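Pyridine nucleotide-disulfide oxidoreductase-like protein (Myceliophthora thermophila, PDB 5MQ6) catalyses the FAD- and NADPH-dependent Baeyer-Villiger oxidation of ketones, notably polycyclic ones, inserting one oxygen atom beside the carbonyl to give esters or lactones. Local coordinates at residues 335-340 against 536-541; 132-137 against 354-359; 328-333 against 544-549. All blocks are in the same frame, centred on the assembly; numbering follows the deposited sequence.

Interaction 1. Residues 335-340 against 536-541; sequences NLDSYL and SQAANN. With FAD (flavin-adenine dinucleotide), chain B.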
# COMPACT_ATOMS: atom_id res chain seq x y z
N ASN A 335 -0.51 -20.37 -2.27
CA ASN A 335 0.09 -20.85 -3.50
C ASN A 335 0.81 -19.74 -4.28
O ASN A 335 1.97 -19.87 -4.59
CB ASN A 335 -0.99 -21.53 -4.31
CG ASN A 335 -0.46 -22.18 -5.54
OD1 ASN A 335 -0.39 -21.59 -6.63
ND2 ASN A 335 -0.03 -23.40 -5.37
N LEU A 336 0.14 -18.61 -4.51
CA LEU A 336 0.74 -17.47 -5.15
C LEU A 336 1.99 -16.99 -4.37
O LEU A 336 3.05 -16.77 -4.92
CB LEU A 336 -0.28 -16.32 -5.27
CG LEU A 336 0.27 -15.02 -5.80
CD1 LEU A 336 0.83 -15.21 -7.23
CD2 LEU A 336 -0.89 -14.05 -5.85
N ASP A 337 1.83 -16.78 -3.08
CA ASP A 337 2.91 -16.22 -2.34
C ASP A 337 4.11 -17.18 -2.25
O ASP A 337 5.22 -16.70 -1.96
CB ASP A 337 2.46 -15.89 -0.91
CG ASP A 337 3.28 -14.77 -0.29
OD1 ASP A 337 3.40 -13.67 -0.96
OD2 ASP A 337 3.77 -15.00 0.87
N SER A 338 3.91 -18.51 -2.42
CA SER A 338 5.03 -19.44 -2.38
C SER A 338 6.02 -19.16 -3.47
O SER A 338 7.20 -19.45 -3.26
CB SER A 338 4.58 -20.89 -2.45
OG SER A 338 4.00 -21.26 -3.78
N TYR A 339 5.59 -18.54 -4.58
CA TYR A 339 6.52 -18.22 -5.67
C TYR A 339 7.34 -16.98 -5.35
O TYR A 339 8.48 -16.87 -5.72
CB TYR A 339 5.72 -18.04 -7.00
CG TYR A 339 5.20 -19.36 -7.49
CD1 TYR A 339 6.02 -20.27 -8.24
CD2 TYR A 339 3.98 -19.81 -7.09
CE1 TYR A 339 5.54 -21.55 -8.61
CE2 TYR A 339 3.50 -21.05 -7.46
CZ TYR A 339 4.26 -21.94 -8.21
OH TYR A 339 3.67 -23.16 -8.49
N LEU A 340 6.73 -16.04 -4.67
CA LEU A 340 7.36 -14.81 -4.32
C LEU A 340 8.25 -14.90 -3.10
O LEU A 340 9.12 -14.04 -2.91
CB LEU A 340 6.26 -13.72 -4.07
CG LEU A 340 5.58 -13.40 -5.37
CD1 LEU A 340 4.15 -12.84 -5.18
CD2 LEU A 340 6.48 -12.50 -6.24
N SER A 536 5.48 -9.61 8.74
CA SER A 536 5.83 -10.04 7.41
C SER A 536 4.80 -9.37 6.50
O SER A 536 3.81 -8.83 6.97
CB SER A 536 5.74 -11.58 7.37
OG SER A 536 6.10 -12.11 6.10
N GLN A 537 5.04 -9.41 5.20
CA GLN A 537 4.19 -8.79 4.21
C GLN A 537 4.17 -9.81 3.03
O GLN A 537 5.03 -10.65 2.91
CB GLN A 537 4.80 -7.46 3.76
CG GLN A 537 6.13 -7.70 3.00
CD GLN A 537 7.01 -6.49 2.70
OE1 GLN A 537 6.70 -5.64 1.85
NE2 GLN A 537 8.15 -6.44 3.34
N ALA A 538 3.19 -9.68 2.17
CA ALA A 538 3.08 -10.43 1.00
C ALA A 538 2.92 -9.40 -0.09
O ALA A 538 2.39 -8.32 0.16
CB ALA A 538 1.90 -11.31 1.16
N ALA A 539 3.34 -9.71 -1.33
CA ALA A 539 3.00 -8.86 -2.45
C ALA A 539 1.51 -8.57 -2.51
O ALA A 539 1.07 -7.50 -2.93
CB ALA A 539 3.41 -9.54 -3.75
N ASN A 540 0.73 -9.57 -2.14
CA ASN A 540 -0.67 -9.47 -2.11
C ASN A 540 -1.02 -8.95 -0.74
O ASN A 540 -1.11 -9.70 0.22
CB ASN A 540 -1.27 -10.85 -2.34
CG ASN A 540 -2.79 -10.87 -2.29
OD1 ASN A 540 -3.45 -9.82 -2.22
ND2 ASN A 540 -3.35 -12.08 -2.36
N ASN A 541 -1.27 -7.66 -0.68
CA ASN A 541 -1.64 -6.99 0.54
C ASN A 541 -2.90 -7.51 1.18
O ASN A 541 -3.04 -7.37 2.38
CB ASN A 541 -1.74 -5.47 0.38
CG ASN A 541 -0.37 -4.78 -0.05
OD1 ASN A 541 -0.39 -3.79 -0.76
ND2 ASN A 541 0.79 -5.29 0.41
PA FAD B . -6.77 1.71 2.33
O1A FAD B . -5.68 2.70 2.06
O2A FAD B . -7.47 0.99 1.19
O5B FAD B . -7.91 2.45 3.19
C5B FAD B . -7.56 3.20 4.30
C4B FAD B . -8.48 4.40 4.37
O4B FAD B . -8.24 5.03 5.64
C3B FAD B . -8.28 5.47 3.30
O3B FAD B . -9.53 5.89 2.81
C2B FAD B . -7.62 6.59 4.04
O2B FAD B . -7.90 7.86 3.49
C1B FAD B . -8.19 6.42 5.43
N9A FAD B . -7.41 7.07 6.45
C8A FAD B . -6.07 6.92 6.67
N7A FAD B . -5.73 7.71 7.68
C5A FAD B . -6.80 8.40 8.12
C6A FAD B . -7.04 9.38 9.19
N6A FAD B . -6.12 9.87 10.00
N1A FAD B . -8.29 9.73 9.31
C2A FAD B . -9.28 9.29 8.50
N3A FAD B . -9.18 8.43 7.51
C4A FAD B . -7.90 7.98 7.28
N1 FAD B . -2.28 -3.94 -3.27
C2 FAD B . -2.36 -5.26 -3.67
O2 FAD B . -2.10 -6.16 -2.89
N3 FAD B . -2.72 -5.57 -4.92
C4 FAD B . -3.01 -4.59 -5.80
O4 FAD B . -3.35 -4.94 -6.92
C4X FAD B . -2.96 -3.16 -5.47
N5 FAD B . -3.23 -2.13 -6.35
C5X FAD B . -3.13 -0.86 -5.90
C6 FAD B . -3.40 0.27 -6.81
C7 FAD B . -3.26 1.62 -6.23
C7M FAD B . -3.52 2.85 -7.07
C8 FAD B . -2.86 1.85 -4.81
C8M FAD B . -2.73 3.24 -4.19
C9 FAD B . -2.61 0.77 -3.99
C9A FAD B . -2.73 -0.56 -4.48
N10 FAD B . -2.44 -1.62 -3.60
C10 FAD B . -2.58 -2.92 -4.08
C1' FAD B . -2.11 -1.41 -2.17
C2' FAD B . -3.49 -1.14 -1.45
O2' FAD B . -3.39 0.07 -0.68
C3' FAD B . -4.00 -2.33 -0.56
O3' FAD B . -4.16 -3.49 -1.38
C4' FAD B . -5.40 -2.18 0.10
O4' FAD B . -6.45 -1.56 -0.76
C5' FAD B . -5.26 -1.41 1.43
O5' FAD B . -6.49 -1.66 2.19
P FAD B . -6.53 -0.84 3.59
O1P FAD B . -8.05 -0.83 3.99
O2P FAD B . -5.43 -1.46 4.47
O3P FAD B . -5.97 0.66 3.25
O HOH W 1 1.32 -12.87 -2.61
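The carboxylate of Asp337 is the flat group that meets the other segment: the methyl of Ala538 comes at it obliquely, with Ala538 CB 3.5 Å from Asp337 OD1 and 4.1 Å from Asp337 OD2. A water lies on the same side of the carboxylate plane and donates to Asp337 OD1. The second flat group, the ring of Tyr339, has the carbonyl oxygen of Leu336 at its edge, in plane, within its own helix. The structural motif is an N-capped helix start beside the flavin of an FAD-binding monooxygenase. Asn540 holds the N-cap position of helix 541-562, its OD1 bonded to the backbone N of Ala542 and its ND2 to the carbonyl of Ser138. Besides the Asp337-Ala538 contact, two links join this turn to helix 328-340. One is apolar, Leu340 CD1 resting 3.7 Å from Ala539 CB. The other is the water, 2.8 Å from Asp337 OD1 and only weakly bonded to Asn540 N. Asp337 CG stands opposite the backbone N about chi1 (-154°), a torsion that brings OD1 nearer the loop than the direction of its CB would suggest. The first amide of helix 541-562 meets the cofactor, and the positive end of the helix would be expected to stabilise negative charge at the O2 end of the flavin: Asn541 N donates to FAD O2 at 2.8 Å, with an N-H...O angle of 147°.

Interaction 2. Residues 132-137 against 354-359; sequences CDVESY and DGWTEM. With FAD (flavin-adenine dinucleotide), chain B.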
# COMPACT_ATOMS: atom_id res chain seq x y z
N CYS A 132 -6.43 -3.83 -10.24
CA CYS A 132 -5.60 -4.48 -9.25
C CYS A 132 -4.50 -5.23 -10.06
O CYS A 132 -4.80 -5.75 -11.13
CB CYS A 132 -6.46 -5.45 -8.39
SG CYS A 132 -7.37 -6.86 -9.14
N ASP A 133 -3.30 -5.27 -9.54
CA ASP A 133 -2.13 -5.93 -10.16
C ASP A 133 -1.95 -7.35 -9.70
O ASP A 133 -1.20 -8.10 -10.34
CB ASP A 133 -0.84 -5.05 -10.03
CG ASP A 133 -0.42 -4.77 -8.52
OD1 ASP A 133 -1.04 -5.43 -7.61
OD2 ASP A 133 0.54 -3.93 -8.25
N VAL A 134 -2.69 -7.78 -8.66
CA VAL A 134 -2.71 -9.14 -8.24
C VAL A 134 -4.00 -9.76 -8.81
O VAL A 134 -5.06 -9.08 -8.84
CB VAL A 134 -2.71 -9.21 -6.72
CG1 VAL A 134 -2.99 -10.59 -6.19
CG2 VAL A 134 -1.37 -8.73 -6.26
N GLU A 135 -3.93 -11.02 -9.23
CA GLU A 135 -5.16 -11.76 -9.61
C GLU A 135 -6.36 -11.46 -8.69
O GLU A 135 -6.29 -11.65 -7.47
CB GLU A 135 -4.89 -13.27 -9.56
CG GLU A 135 -5.99 -14.18 -10.10
CD GLU A 135 -5.81 -15.59 -9.72
OE1 GLU A 135 -5.94 -15.84 -8.47
OE2 GLU A 135 -5.59 -16.47 -10.66
N SER A 136 -7.49 -11.13 -9.31
CA SER A 136 -8.76 -10.88 -8.65
C SER A 136 -9.17 -11.98 -7.67
O SER A 136 -9.65 -11.67 -6.53
CB SER A 136 -9.83 -10.63 -9.72
OG SER A 136 -10.20 -11.84 -10.28
N TYR A 137 -9.00 -13.25 -8.08
CA TYR A 137 -9.42 -14.40 -7.25
C TYR A 137 -8.59 -14.51 -5.96
O TYR A 137 -9.02 -15.07 -4.98
CB TYR A 137 -9.46 -15.78 -8.03
CG TYR A 137 -9.87 -15.65 -9.54
CD1 TYR A 137 -11.09 -15.07 -9.90
CD2 TYR A 137 -9.01 -16.02 -10.54
CE1 TYR A 137 -11.44 -14.85 -11.23
CE2 TYR A 137 -9.31 -15.83 -11.86
CZ TYR A 137 -10.54 -15.28 -12.22
OH TYR A 137 -10.86 -15.09 -13.54
N ASP A 354 0.75 -16.49 -13.40
CA ASP A 354 0.93 -15.26 -14.08
C ASP A 354 2.31 -14.73 -13.81
O ASP A 354 3.17 -15.44 -13.27
CB ASP A 354 -0.23 -14.30 -13.71
CG ASP A 354 -0.07 -13.62 -12.34
OD1 ASP A 354 0.87 -13.94 -11.60
OD2 ASP A 354 -0.92 -12.77 -12.04
N GLY A 355 2.55 -13.48 -14.18
CA GLY A 355 3.85 -12.91 -14.11
C GLY A 355 4.48 -12.79 -12.75
O GLY A 355 5.69 -12.70 -12.68
N TRP A 356 3.66 -12.74 -11.69
CA TRP A 356 4.18 -12.73 -10.33
C TRP A 356 4.89 -14.03 -9.96
O TRP A 356 5.69 -14.04 -9.06
CB TRP A 356 3.02 -12.57 -9.34
CG TRP A 356 2.44 -11.16 -9.25
CD1 TRP A 356 1.25 -10.72 -9.80
CD2 TRP A 356 2.96 -10.07 -8.49
NE1 TRP A 356 1.02 -9.40 -9.41
CE2 TRP A 356 2.06 -8.98 -8.62
CE3 TRP A 356 4.10 -9.89 -7.72
CZ2 TRP A 356 2.28 -7.74 -8.02
CZ3 TRP A 356 4.32 -8.69 -7.13
CH2 TRP A 356 3.41 -7.60 -7.28
N THR A 357 4.59 -15.13 -10.65
CA THR A 357 5.17 -16.44 -10.33
C THR A 357 6.52 -16.67 -11.01
O THR A 357 7.08 -17.77 -10.92
CB THR A 357 4.16 -17.58 -10.67
OG1 THR A 357 3.94 -17.66 -12.09
CG2 THR A 357 2.85 -17.31 -10.04
N GLU A 358 7.07 -15.63 -11.66
CA GLU A 358 8.30 -15.70 -12.43
C GLU A 358 9.42 -14.84 -11.87
O GLU A 358 10.37 -14.49 -12.60
CB GLU A 358 8.07 -15.27 -13.89
CG GLU A 358 7.24 -16.24 -14.67
CD GLU A 358 6.96 -15.80 -16.11
OE1 GLU A 358 7.35 -16.51 -17.03
OE2 GLU A 358 6.36 -14.78 -16.36
N MET A 359 9.30 -14.47 -10.61
CA MET A 359 10.21 -13.51 -9.98
C MET A 359 10.58 -13.97 -8.54
O MET A 359 10.26 -13.28 -7.54
CB MET A 359 9.58 -12.13 -10.04
CG MET A 359 8.13 -12.07 -9.68
SD MET A 359 7.59 -10.32 -9.72
CE MET A 359 7.71 -9.93 -11.44
PA FAD B . -6.77 1.71 2.33
O1A FAD B . -5.68 2.70 2.06
O2A FAD B . -7.47 0.99 1.19
O5B FAD B . -7.91 2.45 3.19
C5B FAD B . -7.56 3.20 4.30
C4B FAD B . -8.48 4.40 4.37
O4B FAD B . -8.24 5.03 5.64
C3B FAD B . -8.28 5.47 3.30
O3B FAD B . -9.53 5.89 2.81
C2B FAD B . -7.62 6.59 4.04
O2B FAD B . -7.90 7.86 3.49
C1B FAD B . -8.19 6.42 5.43
N9A FAD B . -7.41 7.07 6.45
C8A FAD B . -6.07 6.92 6.67
N7A FAD B . -5.73 7.71 7.68
C5A FAD B . -6.80 8.40 8.12
C6A FAD B . -7.04 9.38 9.19
N6A FAD B . -6.12 9.87 10.00
N1A FAD B . -8.29 9.73 9.31
C2A FAD B . -9.28 9.29 8.50
N3A FAD B . -9.18 8.43 7.51
C4A FAD B . -7.90 7.98 7.28
N1 FAD B . -2.28 -3.94 -3.27
C2 FAD B . -2.36 -5.26 -3.67
O2 FAD B . -2.10 -6.16 -2.89
N3 FAD B . -2.72 -5.57 -4.92
C4 FAD B . -3.01 -4.59 -5.80
O4 FAD B . -3.35 -4.94 -6.92
C4X FAD B . -2.96 -3.16 -5.47
N5 FAD B . -3.23 -2.13 -6.35
C5X FAD B . -3.13 -0.86 -5.90
C6 FAD B . -3.40 0.27 -6.81
C7 FAD B . -3.26 1.62 -6.23
C7M FAD B . -3.52 2.85 -7.07
C8 FAD B . -2.86 1.85 -4.81
C8M FAD B . -2.73 3.24 -4.19
C9 FAD B . -2.61 0.77 -3.99
C9A FAD B . -2.73 -0.56 -4.48
N10 FAD B . -2.44 -1.62 -3.60
C10 FAD B . -2.58 -2.92 -4.08
C1' FAD B . -2.11 -1.41 -2.17
C2' FAD B . -3.49 -1.14 -1.45
O2' FAD B . -3.39 0.07 -0.68
C3' FAD B . -4.00 -2.33 -0.56
O3' FAD B . -4.16 -3.49 -1.38
C4' FAD B . -5.40 -2.18 0.10
O4' FAD B . -6.45 -1.56 -0.76
C5' FAD B . -5.26 -1.41 1.43
O5' FAD B . -6.49 -1.66 2.19
P FAD B . -6.53 -0.84 3.59
O1P FAD B . -8.05 -0.83 3.99
O2P FAD B . -5.43 -1.46 4.47
O3P FAD B . -5.97 0.66 3.25
O HOH W 2 -1.50 -12.43 -9.40
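Trp356 reaches across with its indole nitrogen, and the bond from Trp356 NE1 to Asp133 O is short at 2.7 Å and nearly straight at 169°. The acceptor lies in the indole plane, whereas NE1 stands well above the carbonyl plane of Asp133. Arg308 NH1 also donates to this oxygen, so two donors meet the carbonyl of a peptide whose own N-H, Val134 N, bonds weakly to FAD O4. The indole is delivered by a chi1 of -75°, which sets CG beside its own backbone N, and its second torsion turns NE1 toward Asp133. Val134 presents its CG2 branch, 4.0 Å from Trp356 NE1 and 3.7 Å from FAD N3, so that one methyl lies against both tryptophan and flavin. In Asp133, CG sits between the backbone N and the carbonyl carbon (chi1 61°), and the carboxylate lies beside the six-membered ring, almost perpendicular to it, with Asp133 CG 4.0 Å from Trp356 CZ2; OD2 forms a salt bridge with Arg426, and the backbone Asp133 N donates to FAD O4 at 2.6 Å. Further along the chain, a water links the segments, accepting from Glu135 N at 2.8 Å and donating to Asp354 OD2, which also bonds to Tyr154 OH. Asp354 OD1 closes an Asx turn by accepting from Trp356 N. The contact therefore joins the flavin-binding turn just before helix 136-139 to a 3-10 turn, 355-357, that follows helix 328-340, with Leu340 of that helix packed on Trp356.

Interaction 3. Residues 328-333 against 544-549; sequences WQRERM and TLDVGT. With FAD (flavin-adenine dinucleotide), chain B.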
# COMPACT_ATOMS: atom_id res chain seq x y z
N TRP A 328 -11.02 -22.19 -0.14
CA TRP A 328 -10.15 -22.17 -1.31
C TRP A 328 -9.28 -20.92 -1.44
O TRP A 328 -8.17 -20.99 -1.92
CB TRP A 328 -10.95 -22.39 -2.57
CG TRP A 328 -11.94 -21.29 -2.88
CD1 TRP A 328 -13.28 -21.29 -2.60
CD2 TRP A 328 -11.67 -20.09 -3.62
NE1 TRP A 328 -13.85 -20.13 -3.07
CE2 TRP A 328 -12.89 -19.38 -3.71
CE3 TRP A 328 -10.53 -19.54 -4.19
CZ2 TRP A 328 -12.99 -18.14 -4.29
CZ3 TRP A 328 -10.64 -18.26 -4.85
CH2 TRP A 328 -11.87 -17.59 -4.86
N GLN A 329 -9.80 -19.78 -1.04
CA GLN A 329 -9.09 -18.55 -1.30
C GLN A 329 -7.79 -18.41 -0.48
O GLN A 329 -6.73 -17.98 -1.02
CB GLN A 329 -10.03 -17.35 -1.16
CG GLN A 329 -9.40 -16.04 -1.56
CD GLN A 329 -10.40 -14.90 -1.65
OE1 GLN A 329 -11.36 -14.81 -0.86
NE2 GLN A 329 -10.18 -14.02 -2.59
N ARG A 330 -7.83 -18.80 0.80
CA ARG A 330 -6.62 -18.78 1.57
C ARG A 330 -5.54 -19.74 0.98
O ARG A 330 -4.38 -19.45 0.90
CB ARG A 330 -6.99 -18.99 3.06
CG ARG A 330 -5.86 -19.27 3.96
CD ARG A 330 -5.16 -18.02 4.45
NE ARG A 330 -5.87 -17.15 5.40
CZ ARG A 330 -5.88 -17.28 6.73
NH1 ARG A 330 -5.33 -18.33 7.33
NH2 ARG A 330 -6.46 -16.33 7.49
N GLU A 331 -5.96 -20.88 0.51
CA GLU A 331 -5.03 -21.80 -0.09
C GLU A 331 -4.43 -21.18 -1.38
O GLU A 331 -3.24 -21.21 -1.60
CB GLU A 331 -5.74 -23.18 -0.30
CG GLU A 331 -5.11 -24.00 -1.38
CD GLU A 331 -5.82 -25.28 -1.62
OE1 GLU A 331 -6.55 -25.38 -2.65
OE2 GLU A 331 -5.67 -26.13 -0.75
N ARG A 332 -5.25 -20.53 -2.18
CA ARG A 332 -4.76 -19.90 -3.37
C ARG A 332 -3.74 -18.77 -3.13
O ARG A 332 -2.78 -18.60 -3.88
CB ARG A 332 -5.97 -19.41 -4.17
CG ARG A 332 -5.65 -19.09 -5.62
CD ARG A 332 -6.95 -18.73 -6.32
NE ARG A 332 -6.67 -18.48 -7.72
CZ ARG A 332 -6.57 -19.39 -8.67
NH1 ARG A 332 -6.28 -18.97 -9.87
NH2 ARG A 332 -6.72 -20.69 -8.47
N MET A 333 -3.99 -17.98 -2.09
CA MET A 333 -3.16 -16.88 -1.74
C MET A 333 -1.80 -17.42 -1.29
O MET A 333 -0.75 -16.86 -1.60
CB MET A 333 -3.80 -16.08 -0.58
CG MET A 333 -4.92 -15.17 -1.00
SD MET A 333 -5.68 -14.10 0.29
CE MET A 333 -5.88 -15.20 1.58
N THR A 544 -1.94 -10.27 3.59
CA THR A 544 -1.49 -9.68 4.81
C THR A 544 -2.64 -9.21 5.72
O THR A 544 -2.67 -9.48 6.90
CB THR A 544 -0.59 -8.49 4.47
OG1 THR A 544 0.41 -8.92 3.52
CG2 THR A 544 0.04 -7.94 5.81
N LEU A 545 -3.58 -8.52 5.14
CA LEU A 545 -4.74 -8.01 5.85
C LEU A 545 -5.59 -9.13 6.37
O LEU A 545 -6.10 -8.99 7.47
CB LEU A 545 -5.61 -7.12 4.97
CG LEU A 545 -5.04 -5.78 4.54
CD1 LEU A 545 -5.95 -5.08 3.53
CD2 LEU A 545 -4.93 -4.90 5.76
N ASP A 546 -5.76 -10.19 5.57
CA ASP A 546 -6.46 -11.42 5.99
C ASP A 546 -5.81 -11.95 7.28
O ASP A 546 -6.46 -11.98 8.37
CB ASP A 546 -6.38 -12.44 4.85
CG ASP A 546 -6.99 -13.80 5.21
OD1 ASP A 546 -7.57 -13.97 6.31
OD2 ASP A 546 -6.91 -14.75 4.37
N VAL A 547 -4.53 -12.21 7.18
CA VAL A 547 -3.77 -12.75 8.33
C VAL A 547 -3.86 -11.85 9.54
O VAL A 547 -4.16 -12.31 10.67
CB VAL A 547 -2.32 -13.10 7.97
CG1 VAL A 547 -1.48 -13.41 9.22
CG2 VAL A 547 -2.30 -14.24 6.93
N GLY A 548 -3.63 -10.56 9.30
CA GLY A 548 -3.51 -9.65 10.41
C GLY A 548 -4.85 -9.34 11.10
O GLY A 548 -4.90 -9.33 12.33
N THR A 549 -5.88 -9.07 10.33
CA THR A 549 -7.20 -8.83 10.91
C THR A 549 -7.72 -10.04 11.69
O THR A 549 -8.23 -9.87 12.82
CB THR A 549 -8.26 -8.32 9.88
OG1 THR A 549 -8.49 -9.29 8.92
CG2 THR A 549 -7.86 -6.91 9.25
PA FAD B . -6.77 1.71 2.33
O1A FAD B . -5.68 2.70 2.06
O2A FAD B . -7.47 0.99 1.19
O5B FAD B . -7.91 2.45 3.19
C5B FAD B . -7.56 3.20 4.30
C4B FAD B . -8.48 4.40 4.37
O4B FAD B . -8.24 5.03 5.64
C3B FAD B . -8.28 5.47 3.30
O3B FAD B . -9.53 5.89 2.81
C2B FAD B . -7.62 6.59 4.04
O2B FAD B . -7.90 7.86 3.49
C1B FAD B . -8.19 6.42 5.43
N9A FAD B . -7.41 7.07 6.45
C8A FAD B . -6.07 6.92 6.67
N7A FAD B . -5.73 7.71 7.68
C5A FAD B . -6.80 8.40 8.12
C6A FAD B . -7.04 9.38 9.19
N6A FAD B . -6.12 9.87 10.00
N1A FAD B . -8.29 9.73 9.31
C2A FAD B . -9.28 9.29 8.50
N3A FAD B . -9.18 8.43 7.51
C4A FAD B . -7.90 7.98 7.28
N1 FAD B . -2.28 -3.94 -3.27
C2 FAD B . -2.36 -5.26 -3.67
O2 FAD B . -2.10 -6.16 -2.89
N3 FAD B . -2.72 -5.57 -4.92
C4 FAD B . -3.01 -4.59 -5.80
O4 FAD B . -3.35 -4.94 -6.92
C4X FAD B . -2.96 -3.16 -5.47
N5 FAD B . -3.23 -2.13 -6.35
C5X FAD B . -3.13 -0.86 -5.90
C6 FAD B . -3.40 0.27 -6.81
C7 FAD B . -3.26 1.62 -6.23
C7M FAD B . -3.52 2.85 -7.07
C8 FAD B . -2.86 1.85 -4.81
C8M FAD B . -2.73 3.24 -4.19
C9 FAD B . -2.61 0.77 -3.99
C9A FAD B . -2.73 -0.56 -4.48
N10 FAD B . -2.44 -1.62 -3.60
C10 FAD B . -2.58 -2.92 -4.08
C1' FAD B . -2.11 -1.41 -2.17
C2' FAD B . -3.49 -1.14 -1.45
O2' FAD B . -3.39 0.07 -0.68
C3' FAD B . -4.00 -2.33 -0.56
O3' FAD B . -4.16 -3.49 -1.38
C4' FAD B . -5.40 -2.18 0.10
O4' FAD B . -6.45 -1.56 -0.76
C5' FAD B . -5.26 -1.41 1.43
O5' FAD B . -6.49 -1.66 2.19
P FAD B . -6.53 -0.84 3.59
O1P FAD B . -8.05 -0.83 3.99
O2P FAD B . -5.43 -1.46 4.47
O3P FAD B . -5.97 0.66 3.25
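Asp546 OD1 is gripped by two arginines, Arg330 NH2 across the contact at 2.9 Å and Arg96 NH2 from helix 88-99. The other carboxylate oxygen, Asp546 OD2, takes the shortest bond between the segments, from Arg330 NE at 2.8 Å. Together these bonds form a side-on, two-nitrogen salt bridge, one donor to each oxygen. Both oxygens lie in the guanidinium plane, and the N-H...O angles of 162° and 175° show that the arginine is well aimed. The nitrogens, however, meet the carboxylate from above its plane, because the two flat groups are turned 50° against each other. The arginine gets there by folding: bends at chi2 and chi3 turn the NE edge of the guanidinium to Asp546. Beside the salt bridge, Met333 is bent at chi3 and brings its terminal methyl CE to 3.0 Å from Asp546 OD2, a close approach of a methyl to a carboxylate oxygen. Arg330 NH2 has a further salt-bridge partner in Glu550 OE1, one turn beyond Asp546. Two arginines on a buried aspartate would be expected to favour its ionised form. On the flavin side of helix 541-562, Leu545 CD2 lies 3.7 Å from FAD O2P, a packing contact with the diphosphate of the cofactor. Within this helix Thr549 OG1 donates to Leu545 O at 2.8 Å, from the face of the carbonyl opposite Thr549 N. The contact thus joins two helices by charge: helix 328-340 reaches helix 541-562 through Arg330, helix 88-99 adds Arg96 to the shared aspartate and packs on Leu545 and Thr549, and helix 630-641 touches both Arg330 and Val547.

In the fold
Helix 328-340 serves interactions 1 and 3, whose centres are 10 Å apart, while helix 541-562 carries Asp546 of interaction 3 and begins at the capped turn of interaction 1; Thr544 OG1 and Ala538 N, 3.2 Å apart, probably share a hydrogen bond there. Interaction 2, also 10 Å from interaction 1, packs Trp356 CZ3 3.6 Å from Ala539 CB. Interactions 2 and 3, 15 Å apart, are joined by the salt bridge Glu135 OE2 to Arg332 NH1 at 2.7 Å. All three touch FAD: interactions 1 and 2 bond flavin O2 and O4, and interaction 3 packs against the diphosphate. Asp133 lies about 4 Å from the bound NADPH, side chain to ligand.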